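Oxidized polyvinyl alcohol hydrolase (Pseudomonas sp. VM15C, PDB 3WWC) hydrolyses beta-diketones such as 4,6-nonanedione and cleaves oxidized polyvinyl alcohol in the second step of polyvinyl alcohol degradation. Local coordinates at residues 47-52 with 105-110; 96-101 with 155-160; 170-175 with 193-198; 207-212 with 230-235; 247-252 with 292-297. The protein carries 1 engineered substitution. All blocks are in the same frame, centred on the assembly; numbering follows the deposited sequence.

How the contacts relate
Contacts 1, 2, 3 and 5 all involve one mixed sheet of alpha/beta-hydrolase type; contact 4 joins two loops flanking helix 216-225 in the chain, about 11 Å from contacts 3 and 5 at the nearest atoms. Contacts 1 and 2, centres 11 Å apart, sit on neighbouring strands 46-53 and 96-100, with I51 O 2.9 Å from A99 N, a probable hydrogen bond. V157 of contact 2 packs on F193 and W194 of contact 3. Contact 5 continues the sheet, with G197 O 3.0 Å from M250 N. Beyond contact 3, G175 is about 8 Å from the side chain of the engineered A177, an active-site position by similarity. In contact 4 the R234 side chain is about 5 Å from a butanoic acid.

Contact 1. Residues 47-52 with 105-110; sequences KRAFIV and ANQDPN
Q107 turns its CG anti to its carbonyl carbon (chi1 -55°) and then runs extended (chi2 -164°), which lays the side chain along the backbone of K47 to A49. This is the second strand, 46-53, of an alpha/beta-hydrolase sheet, touched here by the loop that leaves strand 96-100. Q107 CG sits 3.6 Å from K47 O. Beyond it the amide splits: Q107 NE2 lies 3.5 Å from K47 CB, while Q107 OE1 comes within 3.2 Å of R48 O. Those two oxygens are both acceptors and do not bond; OE1 is instead satisfied by the backbone N of D40 on the adjoining strand 36-43. A49 adds its methyl, with CB 3.9 Å from Q107 CB. Further along the strand, I51 and P109 cross at about a right angle, and I51 CD1 touches P109 CB at 3.8 Å. R48 sets out away from the loop, and its NH2 forms a salt bridge with D149 OD1. The loop contains a type I' turn from A105 to D108, closed by D108 N donating to A105 O (3.0 Å), followed by an Asx turn, in which N110 N reaches D108 OD1 at 2.8 Å from above the carboxylate plane.

Contact 2. Residues 96-101 with 155-160; sequences TVIAPV and AMVQCV
Apolar packing is the only kind of interaction between the segments, and I98 carries most of it; no hydrogen bond spans them. Its two branches divide the helix between them. I98 CD1 meets V160 tip to tip, 3.6 Å from V160 CG1; V157 CG2 is 4.3 Å from I98 CD1. CG2, anti to the backbone N because CG1 takes the other position (chi1 -54°), faces M156 instead, and the two side chains slide past each other in opposite directions. M156 starts extended, then bends at its last torsion (chi3 75°), and this curls the methyl back so that CG, SD and CE all lie near the one I98 methyl; M156 CG is 3.8 Å from I98 CG2.

This is the layered packing of an alpha/beta hydrolase: helix 148-160 lies on one face of the sheet, and its short segment runs at 141° to strand 96-100, with the axes 9.7 Å apart. F50 and V52 of the neighbouring strand 46-53, together with V66 of strand 62-68, extend the apolar bed under M156 and V160.

P100 adds a second apolar contact: M156 SD rests 4.0 Å from P100 CB, the proline and thioether crossing at about a right angle. A covalent tie stands apart from this packing. C159, which does not touch strand 96-100, is joined through SG to C27 in a disulfide that fastens the N-terminal chain to this helix.

Contact 3. Residues 170-175 with 193-198; sequences RLFLGG and FWAGGL
L173 meets W194 along almost its whole length. From CB, which is 4.1 Å from W194 CZ3, the chain enters the crowded position between backbone N and carbonyl carbon (chi1 86°), and this swings both methyls over the indole. L173 CD1 goes to the benzo side, 3.9 Å from W194 CZ2. L173 CD2 lies over the five-membered ring of W194, 4.0 Å from its centroid, in a CH-pi contact only 14° off the ring normal. F193 puts its edge to the opposite face of the indole, CD2 over the ring centre, so the indole has L173 on one face and F193 on the other. F193 in turn offers a face to L171 CD1, which lies offset toward the rim, near CZ.

These loop residues lead from helix 178-189 into strand 196-200, completing a beta-alpha-beta unit of the alpha/beta hydrolase. Strand 170-176 leads toward the probable nucleophile elbow (G-X-S-X-G in such hydrolases), where the engineered A177 stands at the charge-relay position assigned by similarity.

The strands run parallel, short axes 4.4 Å apart. A195 N donates to L171 O at 2.7 Å, G175 N to L198 O at 3.1 Å, and L173 N more weakly to G196 O. Water 1 accepts from L171 N and donates to F193 O where the loop joins the strand. On the face bearing F172, F172 CE1 touches A195 CB at 3.5 Å, and G197 N lies at the edge of the same ring, near its plane.

Contact 4. Residues 207-212 with 230-235; sequences TSDDGT and IHQGRV
T207 N donates to Q232 O at 3.0 Å from above the carbonyl plane, 52° out of it. The carbonyl of S208 is approached on opposite faces, by T207 OG1 on one and G211 N on the other, the second closing a type I turn from S208 to G211. The H231 ring has water 3 at its edge, in plane at ND1, and the same water donates to T207 O (2.8 Å). H231 NE2 is bonded to A226 O, which fixes the ring from its other end.

T207 straddles the loop with its two branches. T207 OG1 stands between its backbone N and carbonyl carbon, 3.3 Å from Q232 CB; T207 CG2 presses on R234 CG at 3.4 Å. The carboxylate of D209, salt-bridged to K229, receives water 2 at OD1 (2.6 Å), and that water also accepts from Q232 N. Water 4 joins D209 OD1 to Q232 NE2 and I230 O.

R234 NH1 bonds to R133 O and to N125 OD1, the latter a pocket residue. R234 alone brings the contact near the ligand, its side chain about 5 Å from a butanoic acid. The loops bracket helix 216-225, in the connection after the sixth strand, where many alpha/beta hydrolases carry insertions.

Contact 5. Residues 247-252 with 292-297; sequences LIVMTV and VVHVAC
L247 to V252 and V292 to C297 run parallel, their short axes 4.6 Å apart and 12° from alignment, joined by five backbone hydrogen bonds such as V249 N to V293 O (2.9 Å) and V295 N to V249 O (2.8 Å). CA-H...O contacts fall between them, for example H294 CA to V249 O.

On the face with V249, T251 and H294, the imidazole is the central group. H294 CG is anti to the backbone N (chi1 -177°), which carries the ring across toward strand 247-253. H294 NE2 meets T251 OG1 at 2.7 Å, close to the ring plane, in a hydrogen bond that either partner could donate. One ring face lies over V249 O, with H294 CD2 3.5 Å away. ND1 is bonded to G347 O, so the ring is gripped at both nitrogens. V292 CG1 and V249 CG2 pack farther back.

These are the seventh and eighth strands of the alpha/beta-hydrolase sheet, the last of its parallel run. Helix 275-288 covers the H294 face; the side chain of H294 is about 3 Å from that of S283, a charge-relay residue by similarity.

The other face is apolar, with two sulfurs. I248 and V293 lie side by side, pointing the same way, I248 CD1 4.0 Å from V293 CG1. M250 and V295 do likewise. M250 SD then reaches C297 SG at 3.9 Å, and that cysteine is tied to C344 of the edge strand by a disulfide. W316 of helix 310-322 touches the side chains of both M250 and C297.

Contact 1. Residues 47-52 with 105-110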
# COMPACT_ATOMS: atom_id res chain seq x y z
N LYS A 47 15.18 15.08 -0.28
CA LYS A 47 15.33 15.07 1.16
C LYS A 47 13.96 14.64 1.63
O LYS A 47 12.96 15.32 1.36
CB LYS A 47 15.56 16.44 1.69
CG LYS A 47 16.69 17.00 0.93
CD LYS A 47 17.92 16.81 1.63
CE LYS A 47 18.36 18.23 1.93
NZ LYS A 47 19.79 18.32 2.34
N ARG A 48 13.94 13.52 2.34
CA ARG A 48 12.71 12.93 2.81
C ARG A 48 12.54 12.92 4.32
O ARG A 48 13.50 13.10 5.08
CB ARG A 48 12.64 11.47 2.29
CG ARG A 48 12.84 11.33 0.83
CD ARG A 48 11.75 12.03 -0.01
NE ARG A 48 10.38 11.60 0.32
CZ ARG A 48 9.72 10.68 -0.37
NH1 ARG A 48 10.28 10.08 -1.44
NH2 ARG A 48 8.50 10.34 0.04
N ALA A 49 11.32 12.67 4.79
CA ALA A 49 11.05 12.62 6.20
C ALA A 49 10.20 11.41 6.51
O ALA A 49 9.47 10.90 5.64
CB ALA A 49 10.32 13.89 6.68
N PHE A 50 10.26 11.00 7.76
CA PHE A 50 9.46 9.87 8.22
C PHE A 50 9.41 9.89 9.73
O PHE A 50 10.24 10.55 10.38
CB PHE A 50 10.05 8.53 7.73
CG PHE A 50 11.49 8.27 8.13
CD1 PHE A 50 12.53 8.72 7.31
CD2 PHE A 50 11.80 7.59 9.32
CE1 PHE A 50 13.89 8.48 7.67
CE2 PHE A 50 13.14 7.36 9.69
CZ PHE A 50 14.18 7.80 8.87
N ILE A 51 8.42 9.20 10.30
CA ILE A 51 8.22 9.23 11.75
C ILE A 51 8.33 7.82 12.28
O ILE A 51 7.73 6.87 11.74
CB ILE A 51 6.83 9.82 12.06
CG1 ILE A 51 6.73 11.25 11.51
CG2 ILE A 51 6.57 9.87 13.58
CD1 ILE A 51 5.30 11.88 11.59
N VAL A 52 9.01 7.68 13.41
CA VAL A 52 9.21 6.38 14.01
C VAL A 52 8.56 6.28 15.37
O VAL A 52 8.78 7.13 16.26
CB VAL A 52 10.73 6.07 14.21
CG1 VAL A 52 10.91 4.69 14.95
CG2 VAL A 52 11.48 6.08 12.89
N ALA A 105 4.61 16.71 0.18
CA ALA A 105 4.36 17.48 1.42
C ALA A 105 5.59 18.26 1.89
O ALA A 105 5.53 18.95 2.93
CB ALA A 105 3.90 16.54 2.53
N ASN A 106 6.70 18.12 1.18
CA ASN A 106 7.93 18.87 1.52
C ASN A 106 8.29 18.71 2.97
O ASN A 106 8.63 19.68 3.66
CB ASN A 106 7.73 20.34 1.19
CG ASN A 106 7.49 20.55 -0.26
OD1 ASN A 106 6.65 21.39 -0.64
ND2 ASN A 106 8.21 19.81 -1.09
N GLN A 107 8.28 17.45 3.40
CA GLN A 107 8.66 17.02 4.73
C GLN A 107 7.76 17.40 5.88
O GLN A 107 8.10 17.09 7.03
CB GLN A 107 10.12 17.43 5.06
CG GLN A 107 11.12 16.92 3.98
CD GLN A 107 12.53 16.98 4.49
OE1 GLN A 107 12.90 16.24 5.40
NE2 GLN A 107 13.33 17.89 3.93
N ASP A 108 6.59 17.98 5.57
CA ASP A 108 5.68 18.40 6.62
C ASP A 108 4.65 17.31 6.84
O ASP A 108 3.81 17.08 5.98
CB ASP A 108 4.99 19.70 6.19
CG ASP A 108 4.06 20.23 7.26
OD1 ASP A 108 3.79 19.50 8.25
OD2 ASP A 108 3.58 21.39 7.12
N PRO A 109 4.70 16.62 7.98
CA PRO A 109 3.73 15.54 8.23
C PRO A 109 2.33 16.01 8.48
O PRO A 109 1.42 15.20 8.62
CB PRO A 109 4.33 14.80 9.43
CG PRO A 109 4.88 16.04 10.26
CD PRO A 109 5.61 16.82 9.14
N ASN A 110 2.11 17.33 8.51
CA ASN A 110 0.75 17.86 8.72
C ASN A 110 0.08 18.29 7.43
O ASN A 110 -1.12 18.55 7.44
CB ASN A 110 0.80 19.02 9.73
CG ASN A 110 1.26 18.52 11.06
OD1 ASN A 110 0.61 17.68 11.63
ND2 ASN A 110 2.40 18.96 11.52

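Contact 2. Residues 96-101 with 155-160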
# COMPACT_ATOMS: atom_id res chain seq x y z
N THR A 96 7.04 -1.84 15.43
CA THR A 96 7.77 -0.59 15.26
C THR A 96 7.16 0.04 13.99
O THR A 96 7.18 -0.53 12.89
CB THR A 96 9.26 -0.81 15.16
OG1 THR A 96 9.72 -1.10 16.49
CG2 THR A 96 9.96 0.45 14.72
N VAL A 97 6.55 1.19 14.19
CA VAL A 97 5.84 1.92 13.12
C VAL A 97 6.79 2.93 12.50
O VAL A 97 7.39 3.74 13.21
CB VAL A 97 4.60 2.60 13.71
CG1 VAL A 97 3.85 3.37 12.60
CG2 VAL A 97 3.65 1.55 14.30
N ILE A 98 6.97 2.86 11.18
CA ILE A 98 7.91 3.73 10.46
C ILE A 98 7.07 4.28 9.32
O ILE A 98 6.80 3.58 8.33
CB ILE A 98 9.09 2.92 9.94
CG1 ILE A 98 9.75 2.12 11.09
CG2 ILE A 98 10.10 3.89 9.31
CD1 ILE A 98 10.85 1.18 10.55
N ALA A 99 6.65 5.56 9.45
CA ALA A 99 5.67 6.17 8.55
C ALA A 99 6.29 7.22 7.69
O ALA A 99 6.72 8.27 8.19
CB ALA A 99 4.58 6.82 9.43
N PRO A 100 6.32 7.01 6.39
CA PRO A 100 6.92 7.99 5.49
C PRO A 100 6.03 9.17 5.20
O PRO A 100 4.81 9.02 5.12
CB PRO A 100 7.18 7.19 4.20
CG PRO A 100 5.98 6.16 4.21
CD PRO A 100 5.89 5.76 5.68
N VAL A 101 6.64 10.34 5.03
CA VAL A 101 5.92 11.56 4.63
C VAL A 101 5.98 11.61 3.10
O VAL A 101 7.01 11.25 2.49
CB VAL A 101 6.60 12.79 5.25
CG1 VAL A 101 5.95 14.12 4.77
CG2 VAL A 101 6.47 12.67 6.78
N ALA A 155 15.28 1.99 1.94
CA ALA A 155 16.39 2.68 2.60
C ALA A 155 16.01 3.18 3.98
O ALA A 155 16.82 3.13 4.94
CB ALA A 155 16.86 3.84 1.76
N MET A 156 14.77 3.64 4.13
CA MET A 156 14.24 4.14 5.38
C MET A 156 14.22 3.02 6.44
O MET A 156 14.73 3.19 7.55
CB MET A 156 12.84 4.66 5.09
CG MET A 156 12.05 5.05 6.31
SD MET A 156 10.34 5.49 5.91
CE MET A 156 9.58 3.85 5.58
N VAL A 157 13.67 1.87 6.07
CA VAL A 157 13.58 0.77 7.02
C VAL A 157 15.01 0.24 7.32
O VAL A 157 15.31 -0.04 8.48
CB VAL A 157 12.70 -0.35 6.44
CG1 VAL A 157 12.78 -1.60 7.33
CG2 VAL A 157 11.24 0.12 6.42
N GLN A 158 15.88 0.15 6.31
CA GLN A 158 17.26 -0.34 6.57
C GLN A 158 17.99 0.61 7.53
O GLN A 158 18.74 0.16 8.40
CB GLN A 158 18.02 -0.48 5.26
CG GLN A 158 17.56 -1.70 4.49
CD GLN A 158 18.18 -1.81 3.13
OE1 GLN A 158 18.28 -2.92 2.58
NE2 GLN A 158 18.54 -0.69 2.56
N CYS A 159 17.69 1.89 7.46
CA CYS A 159 18.32 2.85 8.37
C CYS A 159 17.76 2.77 9.79
O CYS A 159 18.53 2.72 10.81
CB CYS A 159 18.10 4.26 7.78
SG CYS A 159 18.84 5.55 8.82
N VAL A 160 16.43 2.70 9.94
CA VAL A 160 15.84 2.63 11.28
C VAL A 160 16.36 1.36 11.99
O VAL A 160 16.54 1.37 13.19
CB VAL A 160 14.28 2.63 11.18
CG1 VAL A 160 13.64 2.42 12.54
CG2 VAL A 160 13.83 3.96 10.60

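Contact 3. Residues 170-175 with 193-198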
# COMPACT_ATOMS: atom_id res chain seq x y z
N ARG A 170 9.51 -9.79 9.01
CA ARG A 170 8.17 -9.26 9.29
C ARG A 170 8.16 -7.76 9.01
O ARG A 170 7.76 -6.96 9.86
CB ARG A 170 7.77 -9.56 10.74
CG ARG A 170 7.45 -11.06 10.94
CD ARG A 170 6.85 -11.28 12.32
NE ARG A 170 6.44 -12.66 12.55
CZ ARG A 170 7.25 -13.64 12.91
NH1 ARG A 170 8.56 -13.43 13.08
NH2 ARG A 170 6.71 -14.85 13.16
N LEU A 171 8.59 -7.40 7.82
CA LEU A 171 8.57 -5.99 7.39
C LEU A 171 7.31 -5.83 6.52
O LEU A 171 7.26 -6.35 5.40
CB LEU A 171 9.81 -5.62 6.56
CG LEU A 171 11.14 -5.94 7.30
CD1 LEU A 171 12.28 -5.62 6.35
CD2 LEU A 171 11.27 -5.18 8.63
N PHE A 172 6.32 -5.07 7.03
CA PHE A 172 5.04 -4.90 6.33
C PHE A 172 4.72 -3.45 6.03
O PHE A 172 5.00 -2.58 6.85
CB PHE A 172 3.92 -5.42 7.24
CG PHE A 172 4.07 -6.90 7.58
CD1 PHE A 172 3.94 -7.85 6.60
CD2 PHE A 172 4.35 -7.30 8.86
CE1 PHE A 172 4.10 -9.21 6.90
CE2 PHE A 172 4.53 -8.67 9.19
CZ PHE A 172 4.40 -9.62 8.21
N LEU A 173 4.16 -3.19 4.84
CA LEU A 173 3.72 -1.82 4.58
C LEU A 173 2.26 -1.84 4.12
O LEU A 173 1.73 -2.89 3.72
CB LEU A 173 4.61 -1.10 3.55
CG LEU A 173 4.33 -1.26 2.06
CD1 LEU A 173 5.27 -0.33 1.34
CD2 LEU A 173 4.55 -2.69 1.55
N GLY A 174 1.58 -0.71 4.19
CA GLY A 174 0.20 -0.71 3.77
C GLY A 174 -0.32 0.70 3.79
O GLY A 174 0.38 1.62 4.26
N GLY A 175 -1.51 0.89 3.28
CA GLY A 175 -2.00 2.27 3.26
C GLY A 175 -3.36 2.32 2.60
O GLY A 175 -3.87 1.32 2.14
N PHE A 193 11.99 -7.98 -0.37
CA PHE A 193 12.32 -7.19 0.82
C PHE A 193 11.15 -7.27 1.82
O PHE A 193 11.28 -7.84 2.89
CB PHE A 193 12.60 -5.70 0.45
CG PHE A 193 12.93 -4.85 1.65
CD1 PHE A 193 14.16 -4.98 2.27
CD2 PHE A 193 12.00 -3.93 2.16
CE1 PHE A 193 14.50 -4.20 3.40
CE2 PHE A 193 12.31 -3.15 3.27
CZ PHE A 193 13.56 -3.28 3.89
N TRP A 194 9.99 -6.72 1.44
CA TRP A 194 8.82 -6.75 2.31
C TRP A 194 8.34 -8.16 2.53
O TRP A 194 8.46 -9.00 1.63
CB TRP A 194 7.66 -6.00 1.63
CG TRP A 194 8.06 -4.58 1.29
CD1 TRP A 194 8.34 -4.07 0.07
CD2 TRP A 194 8.29 -3.51 2.24
NE1 TRP A 194 8.75 -2.72 0.17
CE2 TRP A 194 8.74 -2.38 1.50
CE3 TRP A 194 8.15 -3.42 3.64
CZ2 TRP A 194 9.05 -1.15 2.13
CZ3 TRP A 194 8.47 -2.22 4.27
CH2 TRP A 194 8.92 -1.09 3.51
N ALA A 195 7.79 -8.42 3.71
CA ALA A 195 7.18 -9.72 3.97
C ALA A 195 5.75 -9.72 3.50
O ALA A 195 5.14 -10.79 3.37
CB ALA A 195 7.21 -10.03 5.50
N GLY A 196 5.17 -8.55 3.28
CA GLY A 196 3.76 -8.54 2.86
C GLY A 196 3.23 -7.11 3.00
O GLY A 196 3.96 -6.17 3.31
N GLY A 197 1.93 -6.94 2.81
CA GLY A 197 1.37 -5.61 2.87
C GLY A 197 -0.13 -5.64 2.95
O GLY A 197 -0.81 -6.68 2.80
N LEU A 198 -0.64 -4.44 3.18
CA LEU A 198 -2.07 -4.21 3.35
C LEU A 198 -2.57 -3.08 2.44
O LEU A 198 -2.72 -1.91 2.89
CB LEU A 198 -2.33 -3.88 4.84
CG LEU A 198 -3.77 -3.57 5.28
CD1 LEU A 198 -4.65 -4.78 5.08
CD2 LEU A 198 -3.77 -3.20 6.78
O HOH W 1 10.26 -8.84 5.59

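Contact 4. Residues 207-212 with 230-235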
# COMPACT_ATOMS: atom_id res chain seq x y z
N THR A 207 -4.47 -1.99 -17.44
CA THR A 207 -4.20 -1.68 -18.86
C THR A 207 -4.54 -2.91 -19.69
O THR A 207 -4.89 -3.97 -19.18
CB THR A 207 -2.69 -1.41 -19.13
OG1 THR A 207 -1.91 -2.60 -18.89
CG2 THR A 207 -2.18 -0.25 -18.24
N SER A 208 -4.40 -2.76 -21.01
CA SER A 208 -4.57 -3.92 -21.86
C SER A 208 -3.36 -4.81 -21.65
O SER A 208 -2.35 -4.41 -21.06
CB SER A 208 -4.61 -3.53 -23.35
OG SER A 208 -5.69 -2.63 -23.57
N ASP A 209 -3.44 -6.04 -22.17
CA ASP A 209 -2.31 -6.97 -22.03
C ASP A 209 -1.01 -6.43 -22.64
O ASP A 209 0.07 -6.78 -22.14
CB ASP A 209 -2.62 -8.31 -22.70
CG ASP A 209 -3.57 -9.17 -21.91
OD1 ASP A 209 -3.84 -8.83 -20.73
OD2 ASP A 209 -4.06 -10.20 -22.46
N ASP A 210 -1.11 -5.61 -23.69
CA ASP A 210 0.08 -5.04 -24.31
C ASP A 210 0.61 -3.81 -23.60
O ASP A 210 1.57 -3.15 -24.07
CB ASP A 210 -0.17 -4.73 -25.81
CG ASP A 210 -1.20 -3.63 -26.06
OD1 ASP A 210 -1.72 -2.99 -25.14
OD2 ASP A 210 -1.51 -3.38 -27.26
N GLY A 211 0.01 -3.47 -22.47
CA GLY A 211 0.51 -2.32 -21.73
C GLY A 211 -0.19 -1.03 -22.04
O GLY A 211 0.03 -0.03 -21.37
N THR A 212 -1.02 -1.00 -23.08
CA THR A 212 -1.72 0.23 -23.43
C THR A 212 -2.58 0.80 -22.30
O THR A 212 -3.45 0.12 -21.80
CB THR A 212 -2.66 -0.01 -24.61
OG1 THR A 212 -1.90 -0.58 -25.69
CG2 THR A 212 -3.29 1.33 -25.07
N ILE A 230 -5.85 -12.34 -14.80
CA ILE A 230 -4.78 -11.47 -14.35
C ILE A 230 -4.69 -10.32 -15.34
O ILE A 230 -4.48 -10.50 -16.54
CB ILE A 230 -3.47 -12.23 -14.24
CG1 ILE A 230 -3.56 -13.21 -13.05
CG2 ILE A 230 -2.30 -11.26 -13.95
CD1 ILE A 230 -2.43 -14.27 -13.06
N HIS A 231 -4.88 -9.11 -14.83
CA HIS A 231 -4.82 -7.88 -15.63
C HIS A 231 -3.53 -7.13 -15.34
O HIS A 231 -3.09 -7.00 -14.19
CB HIS A 231 -5.95 -6.92 -15.27
CG HIS A 231 -7.30 -7.42 -15.65
ND1 HIS A 231 -7.88 -7.11 -16.86
CD2 HIS A 231 -8.15 -8.26 -15.01
CE1 HIS A 231 -9.03 -7.75 -16.95
NE2 HIS A 231 -9.22 -8.45 -15.85
N GLN A 232 -2.90 -6.68 -16.41
CA GLN A 232 -1.71 -5.82 -16.29
C GLN A 232 -2.18 -4.49 -15.72
O GLN A 232 -3.36 -4.18 -15.72
CB GLN A 232 -1.11 -5.58 -17.68
CG GLN A 232 -0.69 -6.88 -18.36
CD GLN A 232 0.44 -7.56 -17.63
OE1 GLN A 232 1.40 -6.91 -17.22
NE2 GLN A 232 0.32 -8.86 -17.43
N GLY A 233 -1.25 -3.69 -15.19
CA GLY A 233 -1.64 -2.36 -14.71
C GLY A 233 -0.46 -1.41 -14.56
O GLY A 233 0.67 -1.83 -14.31
N ARG A 234 -0.78 -0.11 -14.63
CA ARG A 234 0.22 0.94 -14.52
C ARG A 234 0.78 1.03 -13.12
O ARG A 234 1.78 1.73 -12.92
CB ARG A 234 -0.38 2.30 -14.94
CG ARG A 234 -0.77 2.30 -16.42
CD ARG A 234 -1.22 3.66 -16.90
NE ARG A 234 -2.57 3.95 -16.42
CZ ARG A 234 -2.96 5.04 -15.76
NH1 ARG A 234 -2.12 6.00 -15.43
NH2 ARG A 234 -4.26 5.18 -15.47
N VAL A 235 0.16 0.37 -12.12
CA VAL A 235 0.71 0.39 -10.75
C VAL A 235 2.03 -0.38 -10.68
O VAL A 235 2.89 -0.08 -9.83
CB VAL A 235 -0.31 -0.26 -9.76
CG1 VAL A 235 -0.44 -1.79 -9.99
CG2 VAL A 235 0.12 -0.00 -8.30
O HOH W 2 -4.18 -6.98 -18.89
O HOH W 3 -7.08 -5.68 -19.06
O HOH W 4 -2.20 -10.19 -18.39

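Contact 5. Residues 247-252 with 292-297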
# COMPACT_ATOMS: atom_id res chain seq x y z
N LEU A 247 5.33 -13.60 0.08
CA LEU A 247 4.58 -12.54 0.71
C LEU A 247 3.27 -13.03 1.28
O LEU A 247 2.79 -14.10 0.93
CB LEU A 247 4.14 -11.49 -0.35
CG LEU A 247 5.23 -10.76 -1.14
CD1 LEU A 247 4.56 -10.01 -2.32
CD2 LEU A 247 6.00 -9.78 -0.25
N ILE A 248 2.70 -12.19 2.15
CA ILE A 248 1.31 -12.32 2.51
C ILE A 248 0.71 -10.94 2.18
O ILE A 248 1.25 -9.90 2.57
CB ILE A 248 1.04 -12.74 3.96
CG1 ILE A 248 -0.47 -12.64 4.20
CG2 ILE A 248 1.85 -11.90 4.97
CD1 ILE A 248 -0.92 -13.37 5.49
N VAL A 249 -0.35 -10.93 1.38
CA VAL A 249 -0.97 -9.67 0.98
C VAL A 249 -2.42 -9.71 1.35
O VAL A 249 -3.14 -10.68 1.02
CB VAL A 249 -0.84 -9.45 -0.54
CG1 VAL A 249 -1.47 -8.10 -0.95
CG2 VAL A 249 0.65 -9.50 -0.95
N MET A 250 -2.87 -8.66 2.02
CA MET A 250 -4.29 -8.54 2.42
C MET A 250 -4.86 -7.32 1.71
O MET A 250 -4.51 -6.18 2.04
CB MET A 250 -4.39 -8.36 3.93
CG MET A 250 -5.87 -8.35 4.35
SD MET A 250 -6.05 -8.11 6.18
CE MET A 250 -5.57 -9.72 6.74
N THR A 251 -5.72 -7.56 0.72
CA THR A 251 -6.34 -6.48 -0.05
C THR A 251 -7.71 -6.19 0.51
O THR A 251 -8.48 -7.14 0.73
CB THR A 251 -6.48 -6.88 -1.49
OG1 THR A 251 -5.18 -7.19 -2.04
CG2 THR A 251 -7.11 -5.74 -2.30
N VAL A 252 -8.03 -4.93 0.75
CA VAL A 252 -9.35 -4.58 1.35
C VAL A 252 -10.16 -3.69 0.41
O VAL A 252 -9.64 -2.68 -0.13
CB VAL A 252 -9.14 -3.81 2.65
CG1 VAL A 252 -10.49 -3.49 3.31
CG2 VAL A 252 -8.26 -4.64 3.62
N VAL A 292 2.78 -16.64 -2.48
CA VAL A 292 2.03 -15.55 -1.83
C VAL A 292 0.73 -16.07 -1.25
O VAL A 292 -0.00 -16.81 -1.91
CB VAL A 292 1.66 -14.47 -2.87
CG1 VAL A 292 0.82 -13.36 -2.22
CG2 VAL A 292 2.91 -13.87 -3.46
N VAL A 293 0.42 -15.69 -0.01
CA VAL A 293 -0.88 -15.96 0.62
C VAL A 293 -1.64 -14.65 0.37
O VAL A 293 -1.17 -13.60 0.77
CB VAL A 293 -0.74 -16.16 2.15
CG1 VAL A 293 -2.12 -16.16 2.83
CG2 VAL A 293 -0.02 -17.48 2.43
N HIS A 294 -2.78 -14.71 -0.32
CA HIS A 294 -3.56 -13.51 -0.51
C HIS A 294 -4.85 -13.62 0.28
O HIS A 294 -5.54 -14.64 0.21
CB HIS A 294 -3.93 -13.29 -1.99
CG HIS A 294 -4.69 -12.02 -2.20
ND1 HIS A 294 -6.07 -11.96 -2.10
CD2 HIS A 294 -4.25 -10.75 -2.26
CE1 HIS A 294 -6.44 -10.69 -2.08
NE2 HIS A 294 -5.36 -9.93 -2.18
N VAL A 295 -5.16 -12.59 1.05
CA VAL A 295 -6.38 -12.57 1.82
C VAL A 295 -7.25 -11.42 1.24
O VAL A 295 -6.78 -10.28 1.14
CB VAL A 295 -6.11 -12.31 3.31
CG1 VAL A 295 -7.44 -12.25 4.04
CG2 VAL A 295 -5.20 -13.41 3.95
N ALA A 296 -8.48 -11.75 0.79
CA ALA A 296 -9.39 -10.76 0.25
C ALA A 296 -10.39 -10.39 1.34
O ALA A 296 -11.13 -11.24 1.82
CB ALA A 296 -10.11 -11.36 -0.98
N CYS A 297 -10.41 -9.13 1.75
CA CYS A 297 -11.30 -8.64 2.78
C CYS A 297 -12.27 -7.60 2.24
O CYS A 297 -11.85 -6.71 1.52
CB CYS A 297 -10.52 -7.93 3.89
SG CYS A 297 -9.72 -9.04 5.07